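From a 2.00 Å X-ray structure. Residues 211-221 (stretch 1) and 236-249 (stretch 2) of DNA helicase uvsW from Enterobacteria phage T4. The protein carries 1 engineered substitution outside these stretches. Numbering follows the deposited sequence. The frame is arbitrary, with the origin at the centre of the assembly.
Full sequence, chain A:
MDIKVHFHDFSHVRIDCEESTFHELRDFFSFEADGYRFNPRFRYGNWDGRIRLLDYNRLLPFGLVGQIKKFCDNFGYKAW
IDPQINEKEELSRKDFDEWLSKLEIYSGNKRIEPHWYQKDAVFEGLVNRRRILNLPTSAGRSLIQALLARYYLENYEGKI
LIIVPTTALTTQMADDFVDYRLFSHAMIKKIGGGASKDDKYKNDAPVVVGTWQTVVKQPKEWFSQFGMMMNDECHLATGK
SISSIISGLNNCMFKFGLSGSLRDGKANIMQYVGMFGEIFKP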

ATOM      1  N   THR A 211      -8.436   6.837   9.386  1.00 15.01           N
ATOM      2  CA  THR A 211      -8.467   7.690   8.214  1.00 14.81           C
ATOM      3  C   THR A 211      -7.084   8.294   8.055  1.00 14.38           C
ATOM      4  O   THR A 211      -6.263   8.207   8.965  1.00 16.47           O
ATOM      5  CB  THR A 211      -9.484   8.830   8.396  1.00 15.37           C
ATOM      6  OG1 THR A 211      -9.094   9.634   9.509  1.00 16.51           O
ATOM      7  CG2 THR A 211     -10.873   8.275   8.662  1.00 15.68           C
ATOM      8  N   TRP A 212      -6.827   8.902   6.902  1.00 14.62           N
ATOM      9  CA  TRP A 212      -5.539   9.536   6.636  1.00 16.01           C
ATOM     10  C   TRP A 212      -5.186  10.640   7.621  1.00 17.94           C
ATOM     11  O   TRP A 212      -4.038  10.753   8.055  1.00 17.72           O
ATOM     12  CB  TRP A 212      -5.512  10.129   5.221  1.00 13.73           C
ATOM     13  CG  TRP A 212      -5.102   9.141   4.171  1.00 15.92           C
ATOM     14  CD1 TRP A 212      -5.895   8.569   3.218  1.00 11.31           C
ATOM     15  CD2 TRP A 212      -3.785   8.606   3.976  1.00 15.16           C
ATOM     16  NE1 TRP A 212      -5.151   7.713   2.437  1.00 14.73           N
ATOM     17  CE2 TRP A 212      -3.853   7.718   2.882  1.00 14.71           C
ATOM     18  CE3 TRP A 212      -2.553   8.796   4.623  1.00 15.18           C
ATOM     19  CZ2 TRP A 212      -2.731   7.018   2.413  1.00 16.21           C
ATOM     20  CZ3 TRP A 212      -1.437   8.103   4.159  1.00 15.64           C
ATOM     21  CH2 TRP A 212      -1.536   7.224   3.062  1.00 15.76           C
ATOM     22  N   GLN A 213      -6.170  11.462   7.975  1.00 22.41           N
ATOM     23  CA  GLN A 213      -5.902  12.574   8.878  1.00 24.04           C
ATOM     24  C   GLN A 213      -5.445  12.134  10.263  1.00 24.16           C
ATOM     25  O   GLN A 213      -4.669  12.830  10.908  1.00 24.61           O
ATOM     26  CB  GLN A 213      -7.119  13.501   8.978  1.00 27.17           C
ATOM     27  CG  GLN A 213      -8.222  13.056   9.905  1.00 32.50           C
ATOM     28  CD  GLN A 213      -9.163  14.200  10.232  1.00 34.67           C
ATOM     29  OE1 GLN A 213      -8.718  15.268  10.638  1.00 36.02           O
ATOM     30  NE2 GLN A 213     -10.465  13.986  10.056  1.00 36.30           N
ATOM     31  N   THR A 214      -5.923  10.983  10.720  1.00 23.48           N
ATOM     32  CA  THR A 214      -5.512  10.472  12.020  1.00 22.68           C
ATOM     33  C   THR A 214      -4.139   9.844  11.870  1.00 22.16           C
ATOM     34  O   THR A 214      -3.206  10.172  12.597  1.00 22.22           O
ATOM     35  CB  THR A 214      -6.476   9.392  12.530  1.00 22.04           C
ATOM     36  OG1 THR A 214      -7.720  10.001  12.890  1.00 22.84           O
ATOM     37  CG2 THR A 214      -5.885   8.675  13.740  1.00 22.99           C
ATOM     38  N   VAL A 215      -4.041   8.937  10.905  1.00 22.36           N
ATOM     39  CA  VAL A 215      -2.822   8.203  10.612  1.00 21.17           C
ATOM     40  C   VAL A 215      -1.578   9.070  10.405  1.00 21.24           C
ATOM     41  O   VAL A 215      -0.507   8.756  10.925  1.00 20.70           O
ATOM     42  CB  VAL A 215      -3.057   7.296   9.377  1.00 20.81           C
ATOM     43  CG1 VAL A 215      -1.745   6.800   8.816  1.00 21.41           C
ATOM     44  CG2 VAL A 215      -3.943   6.128   9.774  1.00 20.45           C
ATOM     45  N   VAL A 216      -1.715  10.155   9.653  1.00 20.90           N
ATOM     46  CA  VAL A 216      -0.588  11.043   9.386  1.00 21.10           C
ATOM     47  C   VAL A 216       0.009  11.671  10.658  1.00 21.80           C
ATOM     48  O   VAL A 216       1.182  12.052  10.674  1.00 21.57           O
ATOM     49  CB  VAL A 216      -1.009  12.165   8.394  1.00 23.02           C
ATOM     50  CG1 VAL A 216       0.040  13.257   8.360  1.00 27.35           C
ATOM     51  CG2 VAL A 216      -1.182  11.587   6.993  1.00 21.26           C
ATOM     52  N   LYS A 217      -0.789  11.762  11.718  1.00 21.36           N
ATOM     53  CA  LYS A 217      -0.345  12.341  12.990  1.00 22.93           C
ATOM     54  C   LYS A 217       0.305  11.336  13.933  1.00 24.16           C
ATOM     55  O   LYS A 217       0.437  11.595  15.122  1.00 25.20           O
ATOM     56  CB  LYS A 217      -1.522  12.988  13.721  1.00 23.60           C
ATOM     57  CG  LYS A 217      -2.226  14.048  12.903  1.00 25.21           C
ATOM     58  CD  LYS A 217      -3.308  14.756  13.693  1.00 26.94           C
ATOM     59  CE  LYS A 217      -4.415  13.813  14.112  1.00 27.70           C
ATOM     60  NZ  LYS A 217      -5.635  14.583  14.515  1.00 28.41           N
ATOM     61  N   GLN A 218       0.706  10.186  13.408  1.00 27.09           N
ATOM     62  CA  GLN A 218       1.326   9.159  14.231  1.00 26.86           C
ATOM     63  C   GLN A 218       2.841   9.186  14.079  1.00 27.09           C
ATOM     64  O   GLN A 218       3.361   9.531  13.017  1.00 26.45           O
ATOM     65  CB  GLN A 218       0.792   7.780  13.834  1.00 29.34           C
ATOM     66  CG  GLN A 218       0.026   7.070  14.937  1.00 35.49           C
ATOM     67  CD  GLN A 218      -1.251   7.782  15.343  1.00 37.57           C
ATOM     68  OE1 GLN A 218      -1.826   7.490  16.387  1.00 39.87           O
ATOM     69  NE2 GLN A 218      -1.704   8.713  14.513  1.00 41.18           N
ATOM     70  N   PRO A 219       3.574   8.842  15.149  1.00 26.45           N
ATOM     71  CA  PRO A 219       5.037   8.846  15.045  1.00 25.62           C
ATOM     72  C   PRO A 219       5.544   7.884  13.975  1.00 24.69           C
ATOM     73  O   PRO A 219       4.957   6.832  13.753  1.00 24.25           O
ATOM     74  CB  PRO A 219       5.497   8.463  16.458  1.00 26.37           C
ATOM     75  CG  PRO A 219       4.276   7.842  17.098  1.00 27.39           C
ATOM     76  CD  PRO A 219       3.142   8.640  16.541  1.00 23.99           C
ATOM     77  N   LYS A 220       6.630   8.261  13.310  1.00 24.41           N
ATOM     78  CA  LYS A 220       7.214   7.434  12.268  1.00 24.75           C
ATOM     79  C   LYS A 220       7.400   6.003  12.767  1.00 25.85           C
ATOM     80  O   LYS A 220       7.116   5.042  12.050  1.00 24.75           O
ATOM     81  CB  LYS A 220       8.566   8.005  11.830  1.00 26.25           C
ATOM     82  CG  LYS A 220       8.496   9.272  10.932  1.00 28.82           C
ATOM     83  CD  LYS A 220       7.883  10.501  11.632  1.00 26.67           C
ATOM     84  CE  LYS A 220       8.734  11.005  12.819  1.00 22.39           C
ATOM     85  NZ  LYS A 220       7.850  11.500  13.902  1.00 11.47           N
ATOM     86  N   GLU A 221       7.867   5.871  14.004  1.00 25.89           N
ATOM     87  CA  GLU A 221       8.104   4.566  14.610  1.00 25.55           C
ATOM     88  C   GLU A 221       6.829   3.728  14.799  1.00 25.76           C
ATOM     89  O   GLU A 221       6.886   2.498  14.841  1.00 25.70           O
ATOM     90  CB  GLU A 221       8.826   4.751  15.948  1.00 27.16           C
ATOM     91  CG  GLU A 221       8.306   5.917  16.772  1.00 30.52           C
ATOM     92  CD  GLU A 221       9.214   7.146  16.715  1.00 32.52           C
ATOM     93  OE1 GLU A 221       9.674   7.509  15.602  1.00 31.05           O
ATOM     94  OE2 GLU A 221       9.453   7.753  17.791  1.00 31.65           O
ATOM     95  N   LEU A 236      -8.006   9.001  -3.350  1.00 21.57           N
ATOM     96  CA  LEU A 236      -8.343  10.173  -2.557  1.00 20.94           C
ATOM     97  C   LEU A 236      -7.167  10.566  -1.670  1.00 21.34           C
ATOM     98  O   LEU A 236      -7.171  11.621  -1.038  1.00 24.07           O
ATOM     99  CB  LEU A 236      -9.574   9.884  -1.705  1.00 19.35           C
ATOM    100  CG  LEU A 236     -10.824   9.518  -2.508  1.00 19.77           C
ATOM    101  CD1 LEU A 236     -11.909   9.033  -1.565  1.00 18.75           C
ATOM    102  CD2 LEU A 236     -11.291  10.719  -3.318  1.00 18.00           C
ATOM    103  N   ALA A 237      -6.157   9.707  -1.623  1.00 22.80           N
ATOM    104  CA  ALA A 237      -4.973   9.979  -0.817  1.00 22.22           C
ATOM    105  C   ALA A 237      -4.146  11.069  -1.491  1.00 22.28           C
ATOM    106  O   ALA A 237      -4.080  11.130  -2.718  1.00 22.57           O
ATOM    107  CB  ALA A 237      -4.146   8.715  -0.670  1.00 21.07           C
ATOM    108  N   THR A 238      -3.522  11.933  -0.692  1.00 22.69           N
ATOM    109  CA  THR A 238      -2.683  13.001  -1.240  1.00 21.83           C
ATOM    110  C   THR A 238      -1.208  12.602  -1.198  1.00 21.42           C
ATOM    111  O   THR A 238      -0.810  11.704  -0.448  1.00 20.48           O
ATOM    112  CB  THR A 238      -2.848  14.324  -0.471  1.00 20.07           C
ATOM    113  OG1 THR A 238      -2.316  14.180   0.851  1.00 21.35           O
ATOM    114  CG2 THR A 238      -4.319  14.714  -0.384  1.00 20.31           C
ATOM    115  N   GLY A 239      -0.406  13.280  -2.014  1.00 21.57           N
ATOM    116  CA  GLY A 239       1.012  12.989  -2.077  1.00 19.95           C
ATOM    117  C   GLY A 239       1.690  13.342  -0.782  1.00 18.79           C
ATOM    118  O   GLY A 239       2.704  12.752  -0.418  1.00 20.62           O
ATOM    119  N   LYS A 240       1.120  14.315  -0.087  1.00 18.79           N
ATOM    120  CA  LYS A 240       1.657  14.756   1.187  1.00 19.70           C
ATOM    121  C   LYS A 240       1.487  13.652   2.226  1.00 19.85           C
ATOM    122  O   LYS A 240       2.412  13.353   2.986  1.00 19.99           O
ATOM    123  CB  LYS A 240       0.944  16.029   1.639  1.00 21.39           C
ATOM    124  CG  LYS A 240       1.525  16.642   2.904  1.00 26.61           C
ATOM    125  CD  LYS A 240       0.887  17.989   3.220  1.00 31.43           C
ATOM    126  CE  LYS A 240       1.363  19.076   2.240  1.00 37.14           C
ATOM    127  NZ  LYS A 240       1.077  18.798   0.783  1.00 38.49           N
ATOM    128  N   SER A 241       0.304  13.043   2.250  1.00 19.71           N
ATOM    129  CA  SER A 241       0.020  11.958   3.181  1.00 20.62           C
ATOM    130  C   SER A 241       0.960  10.788   2.901  1.00 21.62           C
ATOM    131  O   SER A 241       1.644  10.294   3.797  1.00 22.37           O
ATOM    132  CB  SER A 241      -1.434  11.493   3.033  1.00 19.92           C
ATOM    133  OG  SER A 241      -2.333  12.436   3.586  1.00 20.45           O
ATOM    134  N   ILE A 242       0.986  10.354   1.646  1.00 22.39           N
ATOM    135  CA  ILE A 242       1.831   9.244   1.229  1.00 22.01           C
ATOM    136  C   ILE A 242       3.280   9.468   1.611  1.00 23.08           C
ATOM    137  O   ILE A 242       3.871   8.658   2.324  1.00 22.74           O
ATOM    138  CB  ILE A 242       1.748   9.030  -0.304  1.00 22.05           C
ATOM    139  CG1 ILE A 242       0.325   8.594  -0.687  1.00 21.51           C
ATOM    140  CG2 ILE A 242       2.792   8.009  -0.748  1.00 20.68           C
ATOM    141  CD1 ILE A 242       0.075   8.514  -2.182  1.00 20.69           C
ATOM    142  N   SER A 243       3.860  10.570   1.150  1.00 23.24           N
ATOM    143  CA  SER A 243       5.253  10.833   1.465  1.00 24.76           C
ATOM    144  C   SER A 243       5.462  11.013   2.961  1.00 25.39           C
ATOM    145  O   SER A 243       6.579  10.874   3.460  1.00 27.30           O
ATOM    146  CB  SER A 243       5.769  12.056   0.684  1.00 25.63           C
ATOM    147  OG  SER A 243       4.956  13.193   0.874  1.00 28.40           O
ATOM    148  N   SER A 244       4.379  11.284   3.683  1.00 25.01           N
ATOM    149  CA  SER A 244       4.446  11.482   5.126  1.00 23.92           C
ATOM    150  C   SER A 244       4.605  10.192   5.950  1.00 23.56           C
ATOM    151  O   SER A 244       5.276  10.200   6.980  1.00 23.13           O
ATOM    152  CB  SER A 244       3.203  12.243   5.598  1.00 23.80           C
ATOM    153  OG  SER A 244       3.318  12.606   6.954  1.00 25.49           O
ATOM    154  N   ILE A 245       4.007   9.088   5.501  1.00 21.88           N
ATOM    155  CA  ILE A 245       4.090   7.826   6.245  1.00 21.72           C
ATOM    156  C   ILE A 245       4.804   6.675   5.542  1.00 21.86           C
ATOM    157  O   ILE A 245       5.037   5.635   6.158  1.00 22.62           O
ATOM    158  CB  ILE A 245       2.684   7.272   6.619  1.00 21.16           C
ATOM    159  CG1 ILE A 245       1.950   6.818   5.353  1.00 20.81           C
ATOM    160  CG2 ILE A 245       1.869   8.329   7.352  1.00 23.38           C
ATOM    161  CD1 ILE A 245       0.728   5.939   5.615  1.00 19.48           C
ATOM    162  N   ILE A 246       5.145   6.843   4.269  1.00 20.61           N
ATOM    163  CA  ILE A 246       5.781   5.772   3.511  1.00 20.80           C
ATOM    164  C   ILE A 246       7.063   5.189   4.121  1.00 22.19           C
ATOM    165  O   ILE A 246       7.233   3.969   4.160  1.00 22.48           O
ATOM    166  CB  ILE A 246       6.046   6.223   2.050  1.00 18.17           C
ATOM    167  CG1 ILE A 246       6.467   5.018   1.203  1.00 17.07           C
ATOM    168  CG2 ILE A 246       7.092   7.340   2.027  1.00 18.84           C
ATOM    169  CD1 ILE A 246       6.488   5.289  -0.300  1.00 13.68           C
ATOM    170  N   SER A 247       7.955   6.045   4.605  1.00 22.15           N
ATOM    171  CA  SER A 247       9.202   5.582   5.204  1.00 24.16           C
ATOM    172  C   SER A 247       8.959   4.853   6.523  1.00 25.18           C
ATOM    173  O   SER A 247       9.734   3.975   6.904  1.00 26.15           O
ATOM    174  CB  SER A 247      10.146   6.762   5.445  1.00 25.38           C
ATOM    175  OG  SER A 247      10.528   7.363   4.223  1.00 28.59           O
ATOM    176  N   GLY A 248       7.884   5.221   7.218  1.00 25.36           N
ATOM    177  CA  GLY A 248       7.563   4.583   8.484  1.00 22.29           C
ATOM    178  C   GLY A 248       7.162   3.122   8.360  1.00 21.59           C
ATOM    179  O   GLY A 248       7.351   2.340   9.293  1.00 21.22           O
ATOM    180  N   LEU A 249       6.598   2.750   7.216  1.00 19.92           N
ATOM    181  CA  LEU A 249       6.169   1.372   6.983  1.00 19.90           C
ATOM    182  C   LEU A 249       7.342   0.570   6.432  1.00 21.02           C
ATOM    183  O   LEU A 249       7.294   0.067   5.309  1.00 19.86           O
ATOM    184  CB  LEU A 249       5.013   1.350   5.978  1.00 18.82           C
ATOM    185  CG  LEU A 249       3.701   2.002   6.419  1.00 18.04           C
ATOM    186  CD1 LEU A 249       2.834   2.281   5.202  1.00 16.70           C
ATOM    187  CD2 LEU A 249       2.983   1.095   7.409  1.00 16.44           C
TER

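Two short segments of a chain can pack against each other without a hydrogen bond between them, and residues 211-221 and 236-249 of the T4 helicase UvsW are a compact example. Their association buries 447 Å², counted over both sides, and the helical turns of each stretch carry their own backbone hydrogen bonds. What remains for the contact is packing, much of it around one aromatic side chain, that of Trp212.

Followed along stretch 2, the contact opens at Ala237, a buried residue whose CB points toward stretch 1. This methyl group lies 3.4 Å from NE1 of Trp212 and 3.7 Å from CE2 of the same ring, approaching obliquely. A small side chain suits this position, since the indole is already in van der Waals contact with the CB itself. Thr238 makes no contact with stretch 1 but prepares the next element: at the N-cap, its OG1 accepts a hydrogen bond from the backbone N of Ser241 at 3.2 Å, occupying an amide that the first turn of a helix would otherwise leave without a partner.

Ser241 then meets the tryptophan directly. Its CB sits over one face of the ring, 3.3 Å from CE3 of Trp212; the face packs on the CB, and the side chain adds only a hydroxyl beyond it. The hydroxyl, with chi1 in the m well, has OG 3.7 Å from CG2 of Val216. Here the CA atoms of Val216 and Ser241 are 6.3 Å apart.

Ile242, one residue on, is buried but turned sideways, and contributes lightly: its CG1 is 4.4 Å from CH2 of Trp212. Ser244 points toward stretch 1 again, placing OG 3.6 Å from CG1 of Val216, so that the branched valine has one methyl near each of two serine hydroxyls.

Ile245 has the largest area covered by the other stretch of any residue in stretch 2. Its long branch brings CD1 to 3.4 Å from CZ3 of Trp212 and 4.1 Å from CG1 of Val215, while its CG2 lies 4.2 Å from CA of Val216. A branched aliphatic side chain is well suited to this place, because it covers a broad apolar patch: CD1 reaches the indole, CG2 lies near Val216, and both branches pack against CG1 of Val215. Ile246 points away and takes no part.

The contact closes at Gly248, where the backbones come closer still, with 4.8 Å between the CA atoms of Lys220 and Gly248. The O of Lys220 lies 3.6 Å from CA of Gly248. An ideally placed CB here would fall 3.0 Å from that same O, a clash, so the absence of a side chain permits the approach. The general lesson is that tight packing depends as much on small residues at close approaches as on large ones that fill space.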